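Local structure of soluble lytic murein transglycosylase (Escherichia coli, 1QSA) at residues L366-A371 and D443-R448; T414-L419 and T436-L441. The protein cleaves the β-1,4-glycosidic bonds between N-acetylmuramic acid and N-acetylglucosamine in peptidoglycan, leaving a 1,6-anhydro bond in the muramic acid residue. One frame throughout, in Å; residues are numbered along the deposited sequence.

Contact 1: L366-A371 and D443-R448; sequences LKIDKA and DHLEER. With SO4 (sulfate ion), chain B; SO4 (sulfate ion), chain H.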
# COMPACT_ATOMS: atom_id res chain seq x y z
N LEU A 366 22.38 -3.06 -17.18
CA LEU A 366 21.08 -2.42 -17.05
C LEU A 366 20.39 -2.37 -18.40
O LEU A 366 20.99 -1.94 -19.38
CB LEU A 366 21.23 -0.99 -16.54
CG LEU A 366 21.53 -0.73 -15.07
CD1 LEU A 366 21.47 0.77 -14.82
CD2 LEU A 366 20.48 -1.41 -14.23
N LYS A 367 19.17 -2.87 -18.46
CA LYS A 367 18.40 -2.81 -19.69
C LYS A 367 17.64 -1.49 -19.60
O LYS A 367 16.86 -1.28 -18.67
CB LYS A 367 17.43 -3.98 -19.81
CG LYS A 367 16.48 -3.84 -21.00
CD LYS A 367 15.66 -5.09 -21.22
CE LYS A 367 14.62 -4.88 -22.32
NZ LYS A 367 15.21 -4.41 -23.60
N ILE A 368 17.92 -0.57 -20.52
CA ILE A 368 17.23 0.72 -20.52
C ILE A 368 16.50 0.97 -21.84
O ILE A 368 17.13 1.21 -22.87
CB ILE A 368 18.22 1.90 -20.27
CG1 ILE A 368 18.99 1.66 -18.97
CG2 ILE A 368 17.45 3.23 -20.17
CD1 ILE A 368 20.07 2.67 -18.69
N ASP A 369 15.18 0.80 -21.83
CA ASP A 369 14.34 1.05 -23.01
C ASP A 369 14.11 2.56 -23.05
O ASP A 369 13.86 3.18 -22.02
CB ASP A 369 12.97 0.38 -22.86
CG ASP A 369 13.04 -1.13 -22.94
OD1 ASP A 369 14.14 -1.68 -23.19
OD2 ASP A 369 11.99 -1.77 -22.76
N LYS A 370 14.20 3.14 -24.24
CA LYS A 370 14.00 4.58 -24.39
C LYS A 370 12.59 4.92 -24.83
O LYS A 370 11.94 4.15 -25.53
CB LYS A 370 14.98 5.15 -25.42
CG LYS A 370 16.45 5.05 -25.03
CD LYS A 370 17.31 5.59 -26.17
CE LYS A 370 18.79 5.34 -25.93
NZ LYS A 370 19.63 5.84 -27.06
N ALA A 371 12.12 6.09 -24.41
CA ALA A 371 10.80 6.56 -24.82
C ALA A 371 10.97 7.06 -26.26
O ALA A 371 12.09 7.23 -26.74
CB ALA A 371 10.33 7.69 -23.91
N ASP A 443 11.19 -1.28 -17.80
CA ASP A 443 12.55 -1.15 -18.31
C ASP A 443 12.90 0.27 -18.78
O ASP A 443 14.03 0.50 -19.23
CB ASP A 443 12.82 -2.18 -19.42
CG ASP A 443 12.79 -3.61 -18.90
OD1 ASP A 443 13.44 -3.90 -17.88
OD2 ASP A 443 12.10 -4.45 -19.52
N HIS A 444 11.96 1.21 -18.67
CA HIS A 444 12.24 2.62 -19.02
C HIS A 444 12.86 3.25 -17.77
O HIS A 444 12.29 4.16 -17.14
CB HIS A 444 10.95 3.35 -19.41
CG HIS A 444 10.49 3.06 -20.79
ND1 HIS A 444 10.07 1.81 -21.20
CD2 HIS A 444 10.37 3.87 -21.88
CE1 HIS A 444 9.72 1.86 -22.47
NE2 HIS A 444 9.89 3.09 -22.91
N LEU A 445 14.05 2.78 -17.42
CA LEU A 445 14.71 3.22 -16.19
C LEU A 445 14.94 4.71 -15.98
O LEU A 445 14.84 5.19 -14.85
CB LEU A 445 16.01 2.44 -15.96
CG LEU A 445 15.86 0.91 -15.86
CD1 LEU A 445 17.23 0.29 -15.54
CD2 LEU A 445 14.83 0.53 -14.82
N GLU A 446 15.25 5.45 -17.04
CA GLU A 446 15.52 6.88 -16.88
C GLU A 446 14.31 7.63 -16.35
O GLU A 446 14.44 8.50 -15.49
CB GLU A 446 16.01 7.51 -18.20
CG GLU A 446 16.66 8.85 -17.94
CD GLU A 446 17.32 9.48 -19.15
OE1 GLU A 446 16.96 9.13 -20.29
OE2 GLU A 446 18.20 10.35 -18.93
N GLU A 447 13.12 7.30 -16.87
CA GLU A 447 11.88 7.94 -16.45
C GLU A 447 11.40 7.44 -15.10
O GLU A 447 10.72 8.16 -14.36
CB GLU A 447 10.78 7.76 -17.51
CG GLU A 447 11.05 8.48 -18.85
CD GLU A 447 12.07 7.77 -19.72
OE1 GLU A 447 12.20 6.53 -19.63
OE2 GLU A 447 12.74 8.45 -20.52
N ARG A 448 11.75 6.19 -14.77
CA ARG A 448 11.38 5.61 -13.48
C ARG A 448 12.26 6.14 -12.34
O ARG A 448 11.84 6.14 -11.18
CB ARG A 448 11.54 4.08 -13.49
CG ARG A 448 10.59 3.31 -14.44
CD ARG A 448 10.75 1.78 -14.28
NE ARG A 448 10.37 1.36 -12.94
CZ ARG A 448 10.91 0.34 -12.28
NH1 ARG A 448 11.81 -0.45 -12.86
NH2 ARG A 448 10.51 0.07 -11.05
S SO4 B . 12.97 -2.92 -10.16
O1 SO4 B . 14.11 -2.97 -9.23
O2 SO4 B . 13.42 -2.32 -11.44
O3 SO4 B . 12.51 -4.30 -10.40
O4 SO4 B . 11.87 -2.13 -9.60
S SO4 H . 7.80 1.31 -8.74
O1 SO4 H . 9.18 0.79 -8.64
O2 SO4 H . 6.88 0.40 -8.02
O3 SO4 H . 7.74 2.65 -8.13
O4 SO4 H . 7.41 1.39 -10.15
O HOH W 1 15.66 -2.71 -16.72
O HOH W 2 14.36 5.07 -20.09
O HOH W 3 11.50 -4.30 -22.14
O HOH W 4 8.89 3.70 -25.49
O HOH W 5 13.95 7.73 -22.78
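Two carboxylates of like charge, D369 and D443, meet with their OD2 atoms 4.2 Å apart, and one water donates to both oxygens. Their planes are turned 67° against each other, and D369 OD2 lies 3.5 Å from D443 CB. Nearby positive charge would probably ease the repulsion: K367 NZ reaches the syn lone pair of D369 OD1 at 3.0 Å, the turn at chi4 (55°) setting NZ there, while R349 pairs with D443. D369 N donates to D443 O at 2.9 Å. H444, at the N-cap of helix 445-448 and centre of an inverse gamma turn, packs its ring face over D369 CB, 3.9 Å from the ring centroid, in a CH-pi contact. A water links H444 NE2 to K370 O. An alanine in place of H444 would probably leave D369 CB without its ring cover and that water without its imidazole partner. L445 CD1 touches L366 CD2 at 3.9 Å. The loop between helices 351-359 and 378-381 is laid against the start of helix 445-448, with helix 582-601 touching L366 and I368. Five waters supplement one direct hydrogen bond and the packing, so hydrated polar groups make up much of this surface contact.

Contact 2: T414-L419 and T436-L441; sequences TEQAQL and TIAGKL
L441, whose side chain meets A417, is tied back by L441 N donating to T436 O at 2.9 Å. A second bond, from K440 N to I437 O, reaches back into the same turn, and K440 has a positive phi of 53°. Together they make a Schellman motif that ends helix 429-438 and leaves L441 facing helix 413-425. Its CG stands anti to the carbonyl carbon (chi1 -52°), and chi2 (172°) sets CD1 anti to CA, carrying it out to A417, where it rests 3.6 Å from A417 CA and 3.9 Å from A417 CB. It thus packs on the helix backbone as much as on the methyl group.

Q416 approaches from the other helix with a chain extended beyond CG. Because G439 has no side chain, Q416 OE1 can come within 3.1 Å of G439 CA, a tight fit, since a CB at this position would lie too close to Q416 OE1. The amide nitrogen Q416 NE2 lies 3.6 Å from A438 O and 4.2 Å from A438 CB, and its hydrogen bond goes to V408 O, at the end of helix 397-408, so this buried amide spans three helices. A pair of successive helices in an antiparallel hairpin, closed here at the end away from its short turn and flanked by helix 397-408, is consistent with the alpha-superhelical build of this protein, whose L domain belongs to the TPR clan.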
# COMPACT_ATOMS: atom_id res chain seq x y z
N THR A 414 2.84 3.10 -25.95
CA THR A 414 3.61 4.14 -26.63
C THR A 414 3.20 5.51 -26.12
O THR A 414 4.06 6.35 -25.83
CB THR A 414 3.42 4.07 -28.16
OG1 THR A 414 3.93 2.82 -28.64
CG2 THR A 414 4.15 5.21 -28.85
N GLU A 415 1.89 5.74 -26.02
CA GLU A 415 1.38 7.01 -25.52
C GLU A 415 1.79 7.21 -24.06
O GLU A 415 2.19 8.31 -23.68
CB GLU A 415 -0.15 7.07 -25.65
CG GLU A 415 -0.63 7.19 -27.10
CD GLU A 415 -2.14 7.07 -27.25
OE1 GLU A 415 -2.78 6.31 -26.48
OE2 GLU A 415 -2.70 7.72 -28.16
N GLN A 416 1.72 6.15 -23.25
CA GLN A 416 2.10 6.26 -21.84
C GLN A 416 3.59 6.58 -21.68
O GLN A 416 3.98 7.34 -20.77
CB GLN A 416 1.68 5.01 -21.06
CG GLN A 416 0.16 4.87 -20.97
CD GLN A 416 -0.30 3.50 -20.52
OE1 GLN A 416 0.26 2.49 -20.94
NE2 GLN A 416 -1.33 3.45 -19.68
N ALA A 417 4.42 6.05 -22.58
CA ALA A 417 5.86 6.31 -22.56
C ALA A 417 6.14 7.75 -23.01
O ALA A 417 7.03 8.42 -22.48
CB ALA A 417 6.61 5.30 -23.47
N GLN A 418 5.38 8.24 -23.99
CA GLN A 418 5.54 9.62 -24.44
C GLN A 418 5.16 10.55 -23.30
O GLN A 418 5.85 11.53 -23.06
CB GLN A 418 4.63 9.93 -25.63
CG GLN A 418 5.05 9.28 -26.93
CD GLN A 418 4.08 9.63 -28.04
OE1 GLN A 418 2.87 9.40 -27.92
NE2 GLN A 418 4.59 10.20 -29.12
N LEU A 419 4.05 10.26 -22.62
CA LEU A 419 3.60 11.07 -21.49
C LEU A 419 4.64 11.04 -20.35
O LEU A 419 4.95 12.07 -19.75
CB LEU A 419 2.21 10.61 -21.00
CG LEU A 419 1.03 10.99 -21.91
CD1 LEU A 419 -0.26 10.31 -21.45
CD2 LEU A 419 0.85 12.51 -21.92
N THR A 436 5.16 5.77 -15.71
CA THR A 436 5.83 4.48 -15.93
C THR A 436 5.06 3.36 -15.23
O THR A 436 5.00 2.24 -15.72
CB THR A 436 7.32 4.46 -15.47
OG1 THR A 436 7.40 4.63 -14.04
CG2 THR A 436 8.11 5.56 -16.16
N ILE A 437 4.43 3.68 -14.10
CA ILE A 437 3.67 2.68 -13.36
C ILE A 437 2.38 2.34 -14.12
O ILE A 437 2.06 1.17 -14.31
CB ILE A 437 3.36 3.15 -11.93
CG1 ILE A 437 4.66 3.21 -11.14
CG2 ILE A 437 2.37 2.20 -11.24
CD1 ILE A 437 4.54 3.91 -9.79
N ALA A 438 1.69 3.36 -14.62
CA ALA A 438 0.46 3.15 -15.38
C ALA A 438 0.70 2.29 -16.63
O ALA A 438 -0.12 1.43 -16.96
CB ALA A 438 -0.16 4.49 -15.79
N GLY A 439 1.82 2.52 -17.31
CA GLY A 439 2.09 1.76 -18.52
C GLY A 439 2.92 0.51 -18.30
O GLY A 439 3.25 -0.18 -19.27
N LYS A 440 3.28 0.23 -17.04
CA LYS A 440 4.11 -0.92 -16.67
C LYS A 440 5.39 -0.92 -17.51
O LYS A 440 5.84 -1.96 -17.98
CB LYS A 440 3.34 -2.24 -16.86
CG LYS A 440 2.12 -2.37 -15.97
CD LYS A 440 1.39 -3.68 -16.23
CE LYS A 440 0.17 -3.81 -15.33
NZ LYS A 440 0.55 -3.84 -13.88
N LEU A 441 5.97 0.27 -17.66
CA LEU A 441 7.19 0.50 -18.43
C LEU A 441 8.38 0.25 -17.51
O LEU A 441 9.21 1.14 -17.28
CB LEU A 441 7.20 1.97 -18.92
CG LEU A 441 5.94 2.43 -19.67
CD1 LEU A 441 6.01 3.95 -19.91
CD2 LEU A 441 5.82 1.69 -20.98

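In the fold
Contact 2 is buried and contact 1 lies at the surface, their centres about 11 Å apart. Along the chain contact 2 is nested within the loop that contact 1 closes, and helix 429-438 of the former is followed by helix 445-448 of the latter. Helix 413-425, one side of contact 2, also backs contact 1 through A417 and R421. They touch directly: E447 CB packs on T436 CG2, and A371 CB on A417 O. Chemistry follows place. Contact 1 relies on charges, one backbone bond and bridging water, whereas contact 2 joins its segments by close packing, with polar bonds made inside a helix end or to a third helix. Both lie away from the predicted catalytic glutamate.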